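Local coordinates for protein beta-glucoside phosphorylase BglX (Unidentified, PDB 5VQE) that probably cleaves beta-glucosides by phosphorolysis, transferring the glucosyl unit to phosphate, as a member of glycoside hydrolase family 3, at residues Asn92-Gly97 with Glu146-Ile151; Asp120-Ala125 with Ile172-Lys177. One frame throughout, in Å; residues are numbered along the deposited sequence.

Contact 1 (Asn92-Gly97 with Glu146-Ile151). With G2F (2-deoxy-2-fluoro-alpha-D-glucopyranose), chain B.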
loop_
_atom_site.group_PDB
_atom_site.type_symbol
_atom_site.label_atom_id
_atom_site.label_comp_id
_atom_site.label_asym_id
_atom_site.label_seq_id
_atom_site.Cartn_x
_atom_site.Cartn_y
_atom_site.Cartn_z
ATOM N N ASN A 92 -6.502 2.695 -3.459
ATOM C CA ASN A 92 -5.401 2.109 -2.690
ATOM C C ASN A 92 -5.921 1.671 -1.317
ATOM O O ASN A 92 -5.568 2.229 -0.276
ATOM C CB ASN A 92 -4.254 3.104 -2.514
ATOM C CG ASN A 92 -3.463 3.348 -3.787
ATOM O OD1 ASN A 92 -3.262 4.500 -4.216
ATOM N ND2 ASN A 92 -2.967 2.279 -4.368
ATOM N N LEU A 93 -6.756 0.630 -1.319
ATOM C CA LEU A 93 -7.342 0.119 -0.076
ATOM C C LEU A 93 -6.360 -0.866 0.557
ATOM O O LEU A 93 -6.498 -2.084 0.469
ATOM C CB LEU A 93 -8.698 -0.513 -0.344
ATOM C CG LEU A 93 -9.769 0.456 -0.833
ATOM C CD1 LEU A 93 -10.772 -0.276 -1.707
ATOM C CD2 LEU A 93 -10.465 1.136 0.347
ATOM N N GLU A 94 -5.361 -0.303 1.234
ATOM C CA GLU A 94 -4.208 -1.043 1.727
ATOM C C GLU A 94 -4.420 -1.621 3.123
ATOM O O GLU A 94 -3.932 -2.717 3.412
ATOM C CB GLU A 94 -2.992 -0.111 1.728
ATOM C CG GLU A 94 -1.682 -0.736 2.133
ATOM C CD GLU A 94 -0.581 0.305 2.212
ATOM O OE1 GLU A 94 -0.355 0.857 3.314
ATOM O OE2 GLU A 94 0.027 0.598 1.160
ATOM N N ARG A 95 -5.140 -0.906 3.992
ATOM C CA ARG A 95 -5.206 -1.222 5.416
ATOM C C ARG A 95 -6.639 -1.358 5.913
ATOM O O ARG A 95 -6.876 -1.326 7.133
ATOM C CB ARG A 95 -4.476 -0.147 6.220
ATOM C CG ARG A 95 -3.094 0.108 5.677
ATOM C CD ARG A 95 -2.257 0.952 6.593
ATOM N NE ARG A 95 -0.948 1.174 5.995
ATOM C CZ ARG A 95 0.116 1.623 6.648
ATOM N NH1 ARG A 95 0.045 1.919 7.946
ATOM N NH2 ARG A 95 1.256 1.776 5.986
ATOM N N GLY A 96 -7.588 -1.528 4.998
ATOM C CA GLY A 96 -9.005 -1.539 5.306
ATOM C C GLY A 96 -9.674 -0.425 4.532
ATOM O O GLY A 96 -9.128 0.034 3.529
ATOM N N GLY A 97 -10.839 0.036 4.980
ATOM C CA GLY A 97 -11.457 1.185 4.336
ATOM C C GLY A 97 -10.607 2.438 4.416
ATOM O O GLY A 97 -10.663 3.286 3.526
ATOM N N GLU A 146 -4.107 -3.633 -4.666
ATOM C CA GLU A 146 -3.486 -4.432 -3.620
ATOM C C GLU A 146 -3.770 -5.895 -3.931
ATOM O O GLU A 146 -4.736 -6.202 -4.634
ATOM C CB GLU A 146 -4.045 -4.077 -2.237
ATOM C CG GLU A 146 -4.318 -2.600 -1.969
ATOM C CD GLU A 146 -3.082 -1.772 -1.675
ATOM O OE1 GLU A 146 -2.033 -2.342 -1.298
ATOM O OE2 GLU A 146 -3.173 -0.528 -1.813
ATOM N N PRO A 147 -2.982 -6.827 -3.379
ATOM C CA PRO A 147 -1.975 -6.725 -2.322
ATOM C C PRO A 147 -0.546 -6.473 -2.773
ATOM O O PRO A 147 -0.122 -6.799 -3.880
ATOM C CB PRO A 147 -2.053 -8.096 -1.658
ATOM C CG PRO A 147 -2.294 -9.007 -2.816
ATOM C CD PRO A 147 -3.224 -8.237 -3.743
ATOM N N ILE A 148 0.194 -5.883 -1.849
ATOM C CA ILE A 148 1.625 -5.672 -1.998
ATOM C C ILE A 148 2.339 -6.979 -1.693
ATOM O O ILE A 148 2.224 -7.517 -0.585
ATOM C CB ILE A 148 2.105 -4.549 -1.070
ATOM C CG1 ILE A 148 1.534 -3.215 -1.564
ATOM C CG2 ILE A 148 3.637 -4.487 -1.007
ATOM C CD1 ILE A 148 1.687 -2.086 -0.594
ATOM N N ILE A 149 3.074 -7.491 -2.676
ATOM C CA ILE A 149 3.832 -8.723 -2.503
ATOM C C ILE A 149 5.314 -8.426 -2.664
ATOM O O ILE A 149 6.101 -9.304 -3.031
ATOM C CB ILE A 149 3.355 -9.822 -3.473
ATOM C CG1 ILE A 149 3.416 -9.342 -4.928
ATOM C CG2 ILE A 149 1.954 -10.267 -3.089
ATOM C CD1 ILE A 149 3.165 -10.459 -5.937
ATOM N N ASP A 150 5.709 -7.188 -2.373
ATOM C CA ASP A 150 7.118 -6.887 -2.171
ATOM C C ASP A 150 7.637 -7.627 -0.948
ATOM O O ASP A 150 6.889 -7.944 -0.021
ATOM C CB ASP A 150 7.336 -5.390 -1.970
ATOM C CG ASP A 150 6.868 -4.564 -3.147
ATOM O OD1 ASP A 150 6.999 -5.040 -4.292
ATOM O OD2 ASP A 150 6.390 -3.429 -2.914
ATOM N N ILE A 151 8.941 -7.891 -0.952
ATOM C CA ILE A 151 9.628 -8.545 0.158
ATOM C C ILE A 151 10.404 -7.471 0.899
ATOM O O ILE A 151 11.177 -6.732 0.285
ATOM C CB ILE A 151 10.573 -9.654 -0.344
ATOM C CG1 ILE A 151 9.822 -10.693 -1.175
ATOM C CG2 ILE A 151 11.281 -10.320 0.827
ATOM C CD1 ILE A 151 10.739 -11.647 -1.933
HETATM C C1 G2F B . 2.224 4.061 -7.559
HETATM C C2 G2F B . 2.485 3.314 -6.211
HETATM C C3 G2F B . 1.383 2.224 -6.046
HETATM C C4 G2F B . -0.014 2.910 -6.148
HETATM C C5 G2F B . -0.100 3.640 -7.532
HETATM C C6 G2F B . -1.467 4.421 -7.671
HETATM O O3 G2F B . 1.477 1.721 -4.740
HETATM O O4 G2F B . -0.979 1.893 -6.165
HETATM O O5 G2F B . 0.930 4.612 -7.588
HETATM O O6 G2F B . -1.626 5.237 -6.545
HETATM F F2 G2F B . 3.694 2.712 -6.241
HETATM O O HOH W 1 -0.982 0.976 -1.289
HETATM O O HOH W 2 -3.187 -4.298 1.302
#

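Contact 2 (Asp120-Ala125 with Ile172-Lys177)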
loop_
_atom_site.group_PDB
_atom_site.type_symbol
_atom_site.label_atom_id
_atom_site.label_comp_id
_atom_site.label_asym_id
_atom_site.label_seq_id
_atom_site.Cartn_x
_atom_site.Cartn_y
_atom_site.Cartn_z
ATOM N N ASP A 120 0.529 -13.886 12.100
ATOM C CA ASP A 120 0.838 -15.163 11.445
ATOM C C ASP A 120 -0.410 -16.017 11.238
ATOM O O ASP A 120 -0.342 -17.246 11.212
ATOM C CB ASP A 120 1.900 -15.949 12.212
ATOM C CG ASP A 120 2.642 -16.934 11.322
ATOM O OD1 ASP A 120 2.730 -16.691 10.096
ATOM O OD2 ASP A 120 3.132 -17.957 11.841
ATOM N N ASP A 121 -1.554 -15.374 11.059
ATOM C CA ASP A 121 -2.807 -16.063 10.773
ATOM C C ASP A 121 -3.373 -15.506 9.474
ATOM O O ASP A 121 -3.810 -14.354 9.429
ATOM C CB ASP A 121 -3.799 -15.886 11.914
ATOM C CG ASP A 121 -5.054 -16.700 11.718
ATOM O OD1 ASP A 121 -5.315 -17.131 10.568
ATOM O OD2 ASP A 121 -5.770 -16.913 12.719
ATOM N N GLU A 122 -3.400 -16.329 8.426
ATOM C CA GLU A 122 -3.879 -15.834 7.143
ATOM C C GLU A 122 -5.343 -15.420 7.201
ATOM O O GLU A 122 -5.783 -14.627 6.366
ATOM C CB GLU A 122 -3.653 -16.882 6.053
ATOM C CG GLU A 122 -4.389 -18.171 6.244
ATOM C CD GLU A 122 -3.886 -19.239 5.296
ATOM O OE1 GLU A 122 -4.487 -19.389 4.212
ATOM O OE2 GLU A 122 -2.877 -19.902 5.626
ATOM N N SER A 123 -6.107 -15.904 8.181
ATOM C CA SER A 123 -7.464 -15.393 8.339
ATOM C C SER A 123 -7.459 -13.893 8.615
ATOM O O SER A 123 -8.407 -13.191 8.240
ATOM C CB SER A 123 -8.197 -16.141 9.460
ATOM O OG SER A 123 -7.714 -15.758 10.736
ATOM N N SER A 124 -6.408 -13.381 9.267
ATOM C CA SER A 124 -6.306 -11.937 9.484
ATOM C C SER A 124 -6.234 -11.189 8.160
ATOM O O SER A 124 -6.855 -10.132 7.996
ATOM C CB SER A 124 -5.077 -11.611 10.334
ATOM O OG SER A 124 -5.175 -12.191 11.622
ATOM N N ALA A 125 -5.476 -11.722 7.203
ATOM C CA ALA A 125 -5.363 -11.081 5.899
ATOM C C ALA A 125 -6.649 -11.238 5.096
ATOM O O ALA A 125 -7.033 -10.332 4.349
ATOM C CB ALA A 125 -4.173 -11.662 5.137
ATOM N N ILE A 172 4.418 -14.154 2.817
ATOM C CA ILE A 172 3.857 -13.212 1.852
ATOM C C ILE A 172 2.847 -13.918 0.957
ATOM O O ILE A 172 1.748 -13.403 0.709
ATOM C CB ILE A 172 4.979 -12.553 1.030
ATOM C CG1 ILE A 172 5.859 -11.691 1.943
ATOM C CG2 ILE A 172 4.403 -11.691 -0.086
ATOM C CD1 ILE A 172 7.246 -11.417 1.384
ATOM N N ILE A 173 3.212 -15.102 0.445
ATOM C CA ILE A 173 2.310 -15.860 -0.421
ATOM C C ILE A 173 1.022 -16.196 0.323
ATOM O O ILE A 173 -0.081 -16.001 -0.202
ATOM C CB ILE A 173 3.012 -17.129 -0.950
ATOM C CG1 ILE A 173 4.145 -16.743 -1.914
ATOM C CG2 ILE A 173 2.028 -18.069 -1.634
ATOM C CD1 ILE A 173 5.069 -17.892 -2.307
ATOM N N ARG A 174 1.140 -16.708 1.556
ATOM C CA ARG A 174 -0.049 -17.070 2.333
ATOM C C ARG A 174 -0.960 -15.866 2.529
ATOM O O ARG A 174 -2.175 -15.937 2.306
ATOM C CB ARG A 174 0.339 -17.616 3.713
ATOM C CG ARG A 174 1.080 -18.918 3.740
ATOM C CD ARG A 174 0.987 -19.564 5.128
ATOM N NE ARG A 174 1.709 -18.857 6.189
ATOM C CZ ARG A 174 3.023 -18.947 6.399
ATOM N NH1 ARG A 174 3.789 -19.688 5.597
ATOM N NH2 ARG A 174 3.577 -18.283 7.407
ATOM N N MET A 175 -0.381 -14.757 2.980
ATOM C CA MET A 175 -1.168 -13.590 3.352
ATOM C C MET A 175 -1.793 -12.936 2.127
ATOM O O MET A 175 -2.963 -12.538 2.153
ATOM C CB MET A 175 -0.280 -12.599 4.103
ATOM C CG MET A 175 0.258 -13.125 5.428
ATOM S SD MET A 175 -1.027 -13.092 6.683
ATOM C CE MET A 175 -0.265 -14.007 8.038
ATOM N N ALA A 176 -1.025 -12.810 1.048
ATOM C CA ALA A 176 -1.542 -12.159 -0.151
ATOM C C ALA A 176 -2.667 -12.970 -0.786
ATOM O O ALA A 176 -3.654 -12.404 -1.265
ATOM C CB ALA A 176 -0.412 -11.938 -1.152
ATOM N N LYS A 177 -2.538 -14.299 -0.816
ATOM C CA LYS A 177 -3.626 -15.117 -1.346
ATOM C C LYS A 177 -4.895 -14.941 -0.521
ATOM O O LYS A 177 -6.005 -14.890 -1.071
ATOM C CB LYS A 177 -3.227 -16.591 -1.361
ATOM C CG LYS A 177 -2.231 -17.000 -2.431
ATOM C CD LYS A 177 -2.062 -18.521 -2.356
ATOM C CE LYS A 177 -1.070 -19.072 -3.347
ATOM N NZ LYS A 177 -0.905 -20.550 -3.141
HETATM O O HOH W 3 0.467 -17.678 8.017
HETATM O O HOH W 4 -3.715 -18.320 2.024
#

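Contact 1 (Asn92-Gly97 with Glu146-Ile151)
Glu94 and Glu146 bring the two loops together, their CA atoms 6.4 Å apart where the chain leaves the C-terminal ends of the neighbouring parallel strands 88-91 and 143-144. An inverse gamma turn centred on Leu93 bends the first loop, and a cis peptide before Pro147 bends the second. Glu146 CG lies 3.3 Å from Leu93 O, and a bend at chi2 (-77°) sets CD beside Glu94, with Glu146 OE2 3.6 Å from Glu94 CB. The carboxylate planes are turned 86° against each other, and Glu94 OE2 stands 4.4 Å from Glu146 OE1. Water 1 probably eases this meeting of like charges: it donates to Glu94 OE2 and Glu146 OE2, each at 2.7 Å. Each acid also has a cationic partner, Arg163 for Glu94 OE2 and Lys193 for Glu146 OE2. Glu94 OE1 turns its anti lone pair to Arg95 NE, 2.8 Å away and almost in the guanidinium plane, which helps fix the rotation of the carboxylate. Ile148 adds an apolar neighbour, its CD1 3.6 Å from Glu94 OE2. Asn92 lines the glucoside pocket beside the bound 2-fluoroglucose, to which Arg163 and Lys193, the cations that pair with the two acids, are hydrogen-bonded; this buried acid pair is thus a second shell at the C-terminal mouth of a TIM-type barrel.

Contact 2 (Asp120-Ala125 with Ile172-Lys177)
Asp120 OD1 is gripped by three partners: Arg174 NH2 donates to it at 3.2 Å, Arg171 NE forms a second salt bridge, and water 3 adds another hydrogen bond. The Arg174 bond meets the syn lone pair of OD1 and lies close to the guanidinium plane, although the carboxylate and guanidinium planes are 65° apart. The contact joins the start of helix 122-138 to helix 169-184, helices of successive beta-alpha units on the outside of the barrel. Arg174 bends at its third torsion (chi3 -68°), and its guanidinium edge carries both Asp120 OD1 and water 3, the latter taking a hydrogen from Arg174 NE. An alanine at Arg174 would probably leave Asp120 OD1 with Arg171 as its remaining arginine partner and water 3 without its NE donor. Glu122 crosses the Arg174 side chain at about a right angle, with OE2 3.9 Å from Arg174 CD. Glu122 OE1 takes a hydrogen bond from water 4 at 2.6 Å; the same water donates to Arg174 O, and Arg181 forms a salt bridge with Glu122 OE1. Asp121 is the N-cap of helix 122-138: its OD1 accepts from Ser123 N and Ser123 OG, both reaching it from the same face of the carboxylate plane. Below these polar groups Met175 is buried, with Val116 of helix 113-119 and Tyr165 also against it. Its bend at chi2 (-76°) puts SD beside the first turn of helix 122-138, 3.8 Å from Ala125 CB. The same Ala125 CB lies 3.3 Å from Met175 O. The methyl, Met175 CE, ends 3.6 Å from Asp121 N.

Overall arrangement
Contact 1 lies in the core, its centre about 4 Å from the centre of the chain, whereas contact 2 is partly buried, its centre about 15 Å from the centre of the chain. Their segments alternate along the chain and serve the same two beta-alpha units: contact 1 joins the loops that follow strands 88-91 and 143-144, and contact 2 the helices 122-138 and 169-184. Like charges meet in the first, kept company by water and cations beside the sugar; opposite charges meet in the second, over a methionine and alanine interior. The two join directly where Ile149 CG2 packs 3.5 Å from Ala176 CB, so helix 169-184 backs the loop of contact 1 on one face and meets helix 122-138 on another.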